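AJLec (Anthopleura japonica, PDB 6A56) is a sea anemone lectin that binds a galactose-containing glycan through a calcium ion. Local coordinates at residues A18-G24 with R136-D142; K38-L42 with S57-C61; P86-Y92 with F103-Q107. One frame throughout, in Å; residues are numbered along the deposited sequence. Where two conformers were deposited one is given.

Interaction 1 of 3, residues A18-G24 with R136-D142. With CA (calcium ion), chain F; CA (calcium ion), chain E; GAL (beta-D-galactopyranose), chain C.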
loop_
_atom_site.group_PDB
_atom_site.type_symbol
_atom_site.label_atom_id
_atom_site.label_comp_id
_atom_site.label_asym_id
_atom_site.label_seq_id
_atom_site.Cartn_x
_atom_site.Cartn_y
_atom_site.Cartn_z
ATOM N N ALA A 18 4.829 -30.862 4.644
ATOM C CA ALA A 18 3.856 -30.638 5.716
ATOM C C ALA A 18 4.444 -31.040 7.075
ATOM O O ALA A 18 3.731 -30.984 8.098
ATOM C CB ALA A 18 2.555 -31.354 5.434
ATOM N N LYS A 19 5.748 -31.366 7.133
ATOM C CA LYS A 19 6.421 -31.699 8.356
ATOM C C LYS A 19 7.936 -31.659 8.101
ATOM O O LYS A 19 8.375 -31.635 6.965
ATOM C CB LYS A 19 5.998 -33.096 8.839
ATOM C CG LYS A 19 6.302 -34.235 7.894
ATOM C CD LYS A 19 5.907 -35.594 8.425
ATOM C CE LYS A 19 6.210 -36.677 7.414
ATOM N NZ LYS A 19 5.683 -37.983 7.847
ATOM N N GLY A 20 8.681 -31.665 9.197
ATOM C CA GLY A 20 10.124 -31.780 9.121
ATOM C C GLY A 20 10.858 -30.480 8.896
ATOM O O GLY A 20 12.060 -30.509 8.556
ATOM N N ASN A 21 10.231 -29.337 9.157
ATOM C CA ASN A 21 10.778 -28.034 8.925
ATOM C C ASN A 21 11.248 -27.917 7.488
ATOM O O ASN A 21 12.414 -27.638 7.189
ATOM C CB ASN A 21 11.850 -27.706 9.974
ATOM C CG ASN A 21 11.244 -27.440 11.343
ATOM O OD1 ASN A 21 10.029 -27.297 11.526
ATOM N ND2 ASN A 21 12.118 -27.265 12.327
ATOM N N ARG A 22 10.273 -28.064 6.581
ATOM C CA ARG A 22 10.546 -28.075 5.151
ATOM C C ARG A 22 9.662 -27.089 4.398
ATOM O O ARG A 22 8.923 -27.465 3.459
ATOM C CB ARG A 22 10.443 -29.488 4.619
ATOM C CG ARG A 22 11.624 -30.313 5.119
ATOM C CD ARG A 22 11.694 -31.630 4.412
ATOM N NE ARG A 22 10.594 -32.318 5.032
ATOM C CZ ARG A 22 10.142 -33.491 4.666
ATOM N NH1 ARG A 22 10.628 -34.068 3.563
ATOM N NH2 ARG A 22 9.212 -34.024 5.417
ATOM N N PRO A 23 9.724 -25.789 4.725
ATOM C CA PRO A 23 9.028 -24.796 3.933
ATOM C C PRO A 23 9.655 -24.688 2.530
ATOM O O PRO A 23 10.778 -25.138 2.275
ATOM C CB PRO A 23 9.255 -23.498 4.675
ATOM C CG PRO A 23 10.605 -23.692 5.342
ATOM C CD PRO A 23 10.570 -25.155 5.764
ATOM N N GLY A 24 8.924 -24.005 1.647
ATOM C CA GLY A 24 9.458 -23.600 0.372
ATOM C C GLY A 24 10.013 -22.208 0.463
ATOM O O GLY A 24 9.266 -21.244 0.643
ATOM N N ARG A 136 9.287 -17.589 2.918
ATOM C CA ARG A 136 9.188 -19.014 3.204
ATOM C C ARG A 136 7.687 -19.382 3.219
ATOM O O ARG A 136 6.914 -18.785 3.997
ATOM C CB ARG A 136 9.793 -19.341 4.568
ATOM C CG ARG A 136 11.293 -19.015 4.696
ATOM C CD ARG A 136 11.799 -19.360 6.068
ATOM N NE ARG A 136 13.278 -19.152 6.096
ATOM C CZ ARG A 136 14.024 -19.448 7.172
ATOM N NH1 ARG A 136 13.481 -19.851 8.284
ATOM N NH2 ARG A 136 15.352 -19.420 7.057
ATOM N N VAL A 137 7.365 -20.371 2.386
ATOM C CA VAL A 137 5.961 -20.874 2.366
ATOM C C VAL A 137 5.933 -22.104 3.245
ATOM O O VAL A 137 6.496 -23.128 2.896
ATOM C CB VAL A 137 5.524 -21.189 0.926
ATOM C CG1 VAL A 137 4.065 -21.625 0.924
ATOM C CG2 VAL A 137 5.704 -19.994 -0.016
ATOM N N TRP A 138 5.270 -21.980 4.400
ATOM C CA TRP A 138 5.215 -23.026 5.431
ATOM C C TRP A 138 3.811 -23.675 5.472
ATOM O O TRP A 138 2.788 -22.964 5.379
ATOM C CB TRP A 138 5.394 -22.401 6.807
ATOM C CG TRP A 138 6.826 -22.114 7.228
ATOM C CD1 TRP A 138 7.489 -20.933 7.088
ATOM C CD2 TRP A 138 7.677 -22.993 7.955
ATOM N NE1 TRP A 138 8.743 -21.020 7.688
ATOM C CE2 TRP A 138 8.858 -22.263 8.245
ATOM C CE3 TRP A 138 7.555 -24.294 8.431
ATOM C CZ2 TRP A 138 9.917 -22.823 8.989
ATOM C CZ3 TRP A 138 8.590 -24.846 9.177
ATOM C CH2 TRP A 138 9.754 -24.096 9.450
ATOM N N TYR A 139 3.820 -24.936 5.811
ATOM C CA TYR A 139 2.580 -25.588 6.349
ATOM C C TYR A 139 2.492 -25.225 7.814
ATOM O O TYR A 139 3.505 -25.410 8.573
ATOM C CB TYR A 139 2.714 -27.099 6.136
ATOM C CG TYR A 139 1.376 -27.816 6.207
ATOM C CD1 TYR A 139 0.476 -27.751 5.137
ATOM C CD2 TYR A 139 1.022 -28.562 7.318
ATOM C CE1 TYR A 139 -0.744 -28.440 5.167
ATOM C CE2 TYR A 139 -0.208 -29.227 7.387
ATOM C CZ TYR A 139 -1.074 -29.185 6.297
ATOM O OH TYR A 139 -2.287 -29.882 6.368
ATOM N N GLY A 140 1.333 -24.769 8.317
ATOM C CA GLY A 140 1.226 -24.321 9.681
ATOM C C GLY A 140 1.561 -25.345 10.723
ATOM O O GLY A 140 2.327 -25.034 11.682
ATOM N N GLU A 141 1.130 -26.579 10.568
ATOM C CA GLU A 141 1.445 -27.564 11.591
ATOM C C GLU A 141 2.973 -27.782 11.651
ATOM O O GLU A 141 3.510 -28.111 12.706
ATOM C CB GLU A 141 0.778 -28.894 11.309
ATOM C CG GLU A 141 -0.722 -28.860 11.582
ATOM C CD GLU A 141 -1.388 -30.201 11.741
ATOM O OE1 GLU A 141 -0.944 -31.248 11.187
ATOM O OE2 GLU A 141 -2.464 -30.167 12.452
ATOM N N ASP A 142 3.641 -27.686 10.497
ATOM C CA ASP A 142 5.126 -27.758 10.472
ATOM C C ASP A 142 5.719 -26.543 11.166
ATOM O O ASP A 142 6.641 -26.700 12.027
ATOM C CB ASP A 142 5.582 -27.882 9.015
ATOM C CG ASP A 142 7.078 -28.190 8.884
ATOM O OD1 ASP A 142 7.666 -28.642 9.904
ATOM O OD2 ASP A 142 7.600 -28.046 7.773
HETATM CA CA CA F . 8.149 -28.534 12.195
HETATM CA CA CA E . -1.376 -33.643 11.582
HETATM C C1 GAL C . -4.925 -34.872 14.502
HETATM C C2 GAL C . -4.162 -34.392 13.268
HETATM C C3 GAL C . -4.183 -32.888 13.260
HETATM C C4 GAL C . -5.621 -32.365 13.322
HETATM C C5 GAL C . -6.417 -33.050 14.410
HETATM C C6 GAL C . -7.896 -32.666 14.328
HETATM O O2 GAL C . -2.759 -34.724 13.293
HETATM O O3 GAL C . -3.478 -32.450 12.092
HETATM O O4 GAL C . -6.254 -32.610 12.044
HETATM O O5 GAL C . -6.295 -34.471 14.319
HETATM O O6 GAL C . -8.597 -33.104 15.498
HETATM O O HOH W 1 9.705 -30.204 12.524
#
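A loop that joins two strands can be shaped by a metal and an acidic side chain as much as by strand pairing, and A18-G24 is a clear case. At its start the methyl group of A18 sits over the face of the Y139 ring, CB lying 3.8 Å from the ring centroid in a CH-pi contact. The CA-CB bond of K19 points away, but K19 O accepts hydrogen bonds from R22 NE and R22 NH2, both at 3.0 Å, which draws the loop back on itself around G20. N21 N then donates to D142 OD1 (2.8 Å) and R22 N to D142 OD2 (2.9 Å), so that both carboxylate oxygens receive successive backbone amides. N21 OD1 also reaches a calcium ion at 2.4 Å, which D142 binds through O (2.4 Å) and OD1 (2.3 Å); a water, N145 and E148 are further ligands. P23 next lays CB over the five-membered ring of W138, 3.6 Å from its centroid. Finally G24 enters the sheet, pairing with V137 through G24 N to V137 O (2.9 Å) and V137 N to G24 O (2.7 Å). Just before D142, E141 OE1 binds the second calcium at 2.5 Å. The whole is an antiparallel edge strand leading out of a calcium-bound loop, beside the site where that second calcium coordinates galactose O2 and O3, as in calcium-dependent lectins.

Interaction 2 of 3, residues K38-L42 with S57-C61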
loop_
_atom_site.group_PDB
_atom_site.type_symbol
_atom_site.label_atom_id
_atom_site.label_comp_id
_atom_site.label_asym_id
_atom_site.label_seq_id
_atom_site.Cartn_x
_atom_site.Cartn_y
_atom_site.Cartn_z
ATOM N N LYS A 38 -0.178 -14.164 -4.231
ATOM C CA LYS A 38 -1.050 -15.144 -4.863
ATOM C C LYS A 38 -0.213 -16.394 -5.079
ATOM O O LYS A 38 0.777 -16.333 -5.793
ATOM C CB LYS A 38 -1.659 -14.620 -6.163
ATOM C CG LYS A 38 -2.569 -15.601 -6.867
ATOM C CD LYS A 38 -3.174 -15.073 -8.109
ATOM C CE LYS A 38 -2.160 -14.706 -9.173
ATOM N NZ LYS A 38 -2.795 -14.725 -10.519
ATOM N N LEU A 39 -0.639 -17.494 -4.489
ATOM C CA LEU A 39 0.005 -18.780 -4.629
ATOM C C LEU A 39 -0.717 -19.542 -5.722
ATOM O O LEU A 39 -1.926 -19.748 -5.614
ATOM C CB LEU A 39 -0.056 -19.545 -3.312
ATOM C CG LEU A 39 0.419 -18.833 -2.054
ATOM C CD1 LEU A 39 0.323 -19.723 -0.810
ATOM C CD2 LEU A 39 1.807 -18.259 -2.207
ATOM N N ARG A 40 0.011 -19.927 -6.791
ATOM C CA ARG A 40 -0.600 -20.641 -7.905
ATOM C C ARG A 40 -0.130 -22.087 -7.867
ATOM O O ARG A 40 1.056 -22.335 -8.024
ATOM C CB ARG A 40 -0.260 -19.993 -9.252
ATOM C CG ARG A 40 -0.891 -20.687 -10.454
ATOM C CD ARG A 40 -0.674 -20.016 -11.795
ATOM N NE ARG A 40 0.713 -20.101 -12.192
ATOM C CZ ARG A 40 1.182 -19.559 -13.309
ATOM N NH1 ARG A 40 0.310 -19.087 -14.196
ATOM N NH2 ARG A 40 2.495 -19.446 -13.488
ATOM N N HIS A 41 -1.037 -23.007 -7.569
ATOM C CA HIS A 41 -0.699 -24.410 -7.475
ATOM C C HIS A 41 -0.132 -24.922 -8.809
ATOM O O HIS A 41 -0.717 -24.707 -9.858
ATOM C CB HIS A 41 -1.920 -25.233 -7.047
ATOM C CG HIS A 41 -1.713 -26.693 -7.072
ATOM N ND1 HIS A 41 -1.139 -27.488 -6.097
ATOM C CD2 HIS A 41 -2.006 -27.539 -8.091
ATOM C CE1 HIS A 41 -1.118 -28.749 -6.526
ATOM N NE2 HIS A 41 -1.702 -28.787 -7.734
ATOM N N LEU A 42 0.975 -25.652 -8.710
ATOM C CA LEU A 42 1.563 -26.294 -9.893
ATOM C C LEU A 42 1.405 -27.805 -9.809
ATOM O O LEU A 42 1.042 -28.408 -10.818
ATOM C CB LEU A 42 3.036 -25.911 -10.048
ATOM C CG LEU A 42 3.290 -24.441 -10.267
ATOM C CD1 LEU A 42 4.790 -24.213 -10.239
ATOM C CD2 LEU A 42 2.651 -23.989 -11.570
ATOM N N SER A 57 -4.940 -31.793 -0.077
ATOM C CA SER A 57 -5.305 -30.480 -0.548
ATOM C C SER A 57 -4.083 -29.727 -1.058
ATOM O O SER A 57 -2.954 -30.168 -0.845
ATOM C CB SER A 57 -6.058 -29.696 0.497
ATOM O OG SER A 57 -5.209 -29.362 1.569
ATOM N N TYR A 58 -4.306 -28.560 -1.648
ATOM C CA TYR A 58 -3.182 -27.706 -2.041
ATOM C C TYR A 58 -2.611 -26.932 -0.846
ATOM O O TYR A 58 -1.395 -26.749 -0.748
ATOM C CB TYR A 58 -3.609 -26.739 -3.118
ATOM C CG TYR A 58 -4.209 -27.359 -4.361
ATOM C CD1 TYR A 58 -3.894 -28.644 -4.780
ATOM C CD2 TYR A 58 -5.052 -26.617 -5.163
ATOM C CE1 TYR A 58 -4.421 -29.185 -5.957
ATOM C CE2 TYR A 58 -5.581 -27.137 -6.332
ATOM C CZ TYR A 58 -5.278 -28.432 -6.722
ATOM O OH TYR A 58 -5.860 -28.950 -7.877
ATOM N N TRP A 59 -3.543 -26.460 0.044
ATOM C CA TRP A 59 -3.147 -25.417 0.983
ATOM C C TRP A 59 -3.433 -25.711 2.440
ATOM O O TRP A 59 -3.262 -24.827 3.290
ATOM C CB TRP A 59 -3.802 -24.081 0.623
ATOM C CG TRP A 59 -3.808 -23.710 -0.819
ATOM C CD1 TRP A 59 -4.897 -23.525 -1.598
ATOM C CD2 TRP A 59 -2.686 -23.490 -1.686
ATOM N NE1 TRP A 59 -4.566 -23.218 -2.861
ATOM C CE2 TRP A 59 -3.203 -23.192 -2.957
ATOM C CE3 TRP A 59 -1.286 -23.557 -1.535
ATOM C CZ2 TRP A 59 -2.391 -22.923 -4.063
ATOM C CZ3 TRP A 59 -0.484 -23.294 -2.630
ATOM C CH2 TRP A 59 -1.029 -23.011 -3.875
ATOM N N GLY A 60 -3.829 -26.932 2.755
ATOM C CA GLY A 60 -4.220 -27.166 4.148
ATOM C C GLY A 60 -4.644 -28.595 4.374
ATOM O O GLY A 60 -3.921 -29.575 4.152
ATOM N N CYS A 61 -5.876 -28.697 4.920
ATOM C CA CYS A 61 -6.381 -29.999 5.336
ATOM C C CYS A 61 -7.898 -29.889 5.149
ATOM O O CYS A 61 -8.566 -29.313 6.017
ATOM C CB CYS A 61 -5.991 -30.301 6.776
ATOM S SG CYS A 61 -6.047 -32.066 7.153
#
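K38-L42 is an extended strand, whereas S57-C61 is irregular, and the nearest pair of CA atoms, those of H41 and Y58, stand 6.8 Å apart. No hydrogen bond crosses between the two, an example of a strand and a loop joined by side chains alone. Within the loop, G60 N donates to S57 OG (3.0 Å), an ST motif that tightens the chain around Y58 and W59. L39 and H41, alternate residues of the strand, point toward the loop, while R40 points away and forms a salt bridge with D158. The H41 ring stacks face to face on Y58, with centroids 3.6 Å apart and planes at 15°. W59 reaches in beside this stack: its CH2 lies 3.6 Å from L39 CB, and its CZ2 is 3.8 Å from H41 CB, while its indole NE1 is hydrogen-bonded to S113 O. The strand thereby becomes the floor for a loop whose C61 is disulfide-bonded to C48: aromatic packing of an irregular, disulfide-tethered loop against the L39 and H41 face of an antiparallel beta sheet.

Interaction 3 of 3, residues P86-Y92 with F103-Q107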
loop_
_atom_site.group_PDB
_atom_site.type_symbol
_atom_site.label_atom_id
_atom_site.label_comp_id
_atom_site.label_asym_id
_atom_site.label_seq_id
_atom_site.Cartn_x
_atom_site.Cartn_y
_atom_site.Cartn_z
ATOM N N PRO A 86 -1.170 -14.854 5.563
ATOM C CA PRO A 86 -2.103 -13.744 5.717
ATOM C C PRO A 86 -1.885 -13.020 7.036
ATOM O O PRO A 86 -1.532 -13.667 8.045
ATOM C CB PRO A 86 -3.498 -14.402 5.697
ATOM C CG PRO A 86 -3.232 -15.723 6.391
ATOM C CD PRO A 86 -1.811 -16.104 5.971
ATOM N N LYS A 87 -2.198 -11.723 7.079
ATOM C CA LYS A 87 -2.358 -10.984 8.333
ATOM C C LYS A 87 -3.741 -10.329 8.451
ATOM O O LYS A 87 -4.071 -9.846 9.495
ATOM C CB LYS A 87 -1.293 -9.916 8.509
ATOM C CG LYS A 87 0.097 -10.460 8.727
ATOM C CD LYS A 87 1.155 -9.387 8.808
ATOM C CE LYS A 87 1.134 -8.633 10.108
ATOM N NZ LYS A 87 1.943 -7.396 10.014
ATOM N N THR A 88 -4.536 -10.347 7.374
ATOM C CA THR A 88 -5.903 -9.915 7.373
ATOM C C THR A 88 -6.657 -10.868 6.470
ATOM O O THR A 88 -6.067 -11.591 5.676
ATOM C CB THR A 88 -6.107 -8.468 6.908
ATOM O OG1 THR A 88 -5.815 -8.426 5.514
ATOM C CG2 THR A 88 -5.270 -7.472 7.683
ATOM N N GLY A 89 -8.001 -10.867 6.634
ATOM C CA GLY A 89 -8.860 -11.701 5.822
ATOM C C GLY A 89 -9.055 -13.125 6.301
ATOM O O GLY A 89 -9.885 -13.874 5.752
ATOM N N ALA A 90 -8.298 -13.534 7.316
ATOM C CA ALA A 90 -8.302 -14.891 7.823
ATOM C C ALA A 90 -9.040 -14.966 9.170
ATOM O O ALA A 90 -8.835 -14.102 10.014
ATOM C CB ALA A 90 -6.925 -15.386 8.009
ATOM N N THR A 91 -9.906 -15.967 9.310
ATOM C CA THR A 91 -10.475 -16.317 10.615
ATOM C C THR A 91 -9.929 -17.693 10.990
ATOM O O THR A 91 -9.773 -18.572 10.130
ATOM C CB THR A 91 -12.025 -16.257 10.595
ATOM O OG1 THR A 91 -12.525 -17.104 9.540
ATOM C CG2 THR A 91 -12.631 -14.866 10.459
ATOM N N TYR A 92 -9.661 -17.879 12.289
ATOM C CA TYR A 92 -8.906 -19.040 12.771
ATOM C C TYR A 92 -9.783 -19.940 13.632
ATOM O O TYR A 92 -10.672 -19.455 14.359
ATOM C CB TYR A 92 -7.697 -18.608 13.600
ATOM C CG TYR A 92 -6.681 -17.871 12.781
ATOM C CD1 TYR A 92 -6.777 -16.513 12.528
ATOM C CD2 TYR A 92 -5.645 -18.558 12.191
ATOM C CE1 TYR A 92 -5.886 -15.849 11.684
ATOM C CE2 TYR A 92 -4.774 -17.918 11.317
ATOM C CZ TYR A 92 -4.888 -16.561 11.079
ATOM O OH TYR A 92 -4.003 -15.910 10.229
ATOM N N PHE A 103 -5.303 -23.491 11.993
ATOM C CA PHE A 103 -6.193 -23.678 10.835
ATOM C C PHE A 103 -7.026 -22.417 10.652
ATOM O O PHE A 103 -7.483 -21.841 11.611
ATOM C CB PHE A 103 -7.071 -24.907 11.052
ATOM C CG PHE A 103 -6.308 -26.195 10.972
ATOM C CD1 PHE A 103 -5.874 -26.658 9.743
ATOM C CD2 PHE A 103 -6.003 -26.918 12.109
ATOM C CE1 PHE A 103 -5.098 -27.796 9.677
ATOM C CE2 PHE A 103 -5.234 -28.064 12.029
ATOM C CZ PHE A 103 -4.815 -28.507 10.815
ATOM N N TYR A 104 -7.245 -22.048 9.392
ATOM C CA TYR A 104 -7.953 -20.827 9.097
ATOM C C TYR A 104 -8.778 -20.989 7.807
ATOM O O TYR A 104 -8.650 -21.917 7.030
ATOM C CB TYR A 104 -6.996 -19.605 9.043
ATOM C CG TYR A 104 -6.042 -19.564 7.857
ATOM C CD1 TYR A 104 -4.777 -20.180 7.907
ATOM C CD2 TYR A 104 -6.339 -18.837 6.726
ATOM C CE1 TYR A 104 -3.892 -20.113 6.854
ATOM C CE2 TYR A 104 -5.459 -18.759 5.653
ATOM C CZ TYR A 104 -4.230 -19.417 5.723
ATOM O OH TYR A 104 -3.422 -19.328 4.617
ATOM N N GLY A 105 -9.614 -19.946 7.605
ATOM C CA GLY A 105 -10.336 -19.770 6.355
ATOM C C GLY A 105 -10.277 -18.353 5.884
ATOM O O GLY A 105 -10.095 -17.437 6.657
ATOM N N VAL A 106 -10.397 -18.202 4.561
ATOM C CA VAL A 106 -10.477 -16.930 3.904
ATOM C C VAL A 106 -11.703 -16.982 2.979
ATOM O O VAL A 106 -11.779 -17.829 2.110
ATOM C CB VAL A 106 -9.195 -16.634 3.081
ATOM C CG1 VAL A 106 -9.338 -15.327 2.338
ATOM C CG2 VAL A 106 -7.968 -16.603 3.990
ATOM N N GLN A 107 -12.635 -16.078 3.205
ATOM C CA GLN A 107 -13.920 -16.154 2.426
ATOM C C GLN A 107 -13.609 -15.980 0.941
ATOM O O GLN A 107 -12.964 -15.037 0.559
ATOM C CB GLN A 107 -14.904 -15.136 2.959
ATOM C CG GLN A 107 -16.335 -15.308 2.437
ATOM C CD GLN A 107 -16.901 -16.700 2.630
ATOM O OE1 GLN A 107 -17.475 -17.302 1.693
ATOM N NE2 GLN A 107 -16.853 -17.218 3.813
HETATM O O HOH W 2 -12.188 -13.518 4.515
HETATM O O HOH W 3 -12.426 -15.655 7.102
#
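The beta hairpin illustrates how two short strands can hold together with few hydrogen bonds when their side chains interlock. Strands 90-92 and 104-106 run antiparallel, their axes 4.6 Å apart at closest approach and their directions at 153°. T91 and G105 form the hydrogen-bonded pair, with T91 N to G105 O at 3.0 Å and G105 N to T91 O at 2.9 Å. Beside it Y92 and Y104 form a non-hydrogen-bonded pair whose CA atoms come within 4.2 Å.

The main bump is Y104, whose ring settles into a hollow lined by P86, A90 and Y92. The proline supplies CG, 3.8 Å from Y104 CE2, and the small methyl of A90 leaves room for the ring, with A90 CB 3.7 Å from Y104 CD2. Y92 fits over the base of the same side chain: Y104 CB lies 3.9 Å from the Y92 ring centroid, a CH-pi contact over the ring face. The two tyrosine rings themselves meet obliquely. Beyond the hairpin, L118 and F75 also pack against Y104, whose hydroxyl is hydrogen-bonded to V74 O, so this face is anchored to the body of the protein. The CA-CB bond of F103 points away from the partner strand, and its side chain comes to about 4 Å, between nearest atoms, from the bound galactose.

On the T91 face G105 has no side chain, and the groove is wetter. One water meets T91 OG1 at 2.8 Å and donates to G105 O at 3.0 Å. Where the strands splay apart, another donates to G89 O at 2.6 Å and accepts from Q107 N at 2.9 Å.

How the interactions relate
All three contacts are partly buried, and their chemistry follows position. Interaction 1 runs from buried strand residues to an exposed, metal-bound loop. Interaction 2 has no exposed contact residue, with L39 and W59 buried, and is aromatic and apolar, without a hydrogen bond between its segments. Interaction 3 combines backbone pairing with a buried Y104 on one face and an exposed, watered rim at G89 and T91. They hold different strands, yet their ends converge near the sugar site. Y139 OH of interaction 1 probably bonds to G60 O of interaction 2 (2.8 Å). F103 of interaction 3 touches both others: its CZ lies 3.3 Å from E141 OE2, and its CE1 3.9 Å from C61 CB.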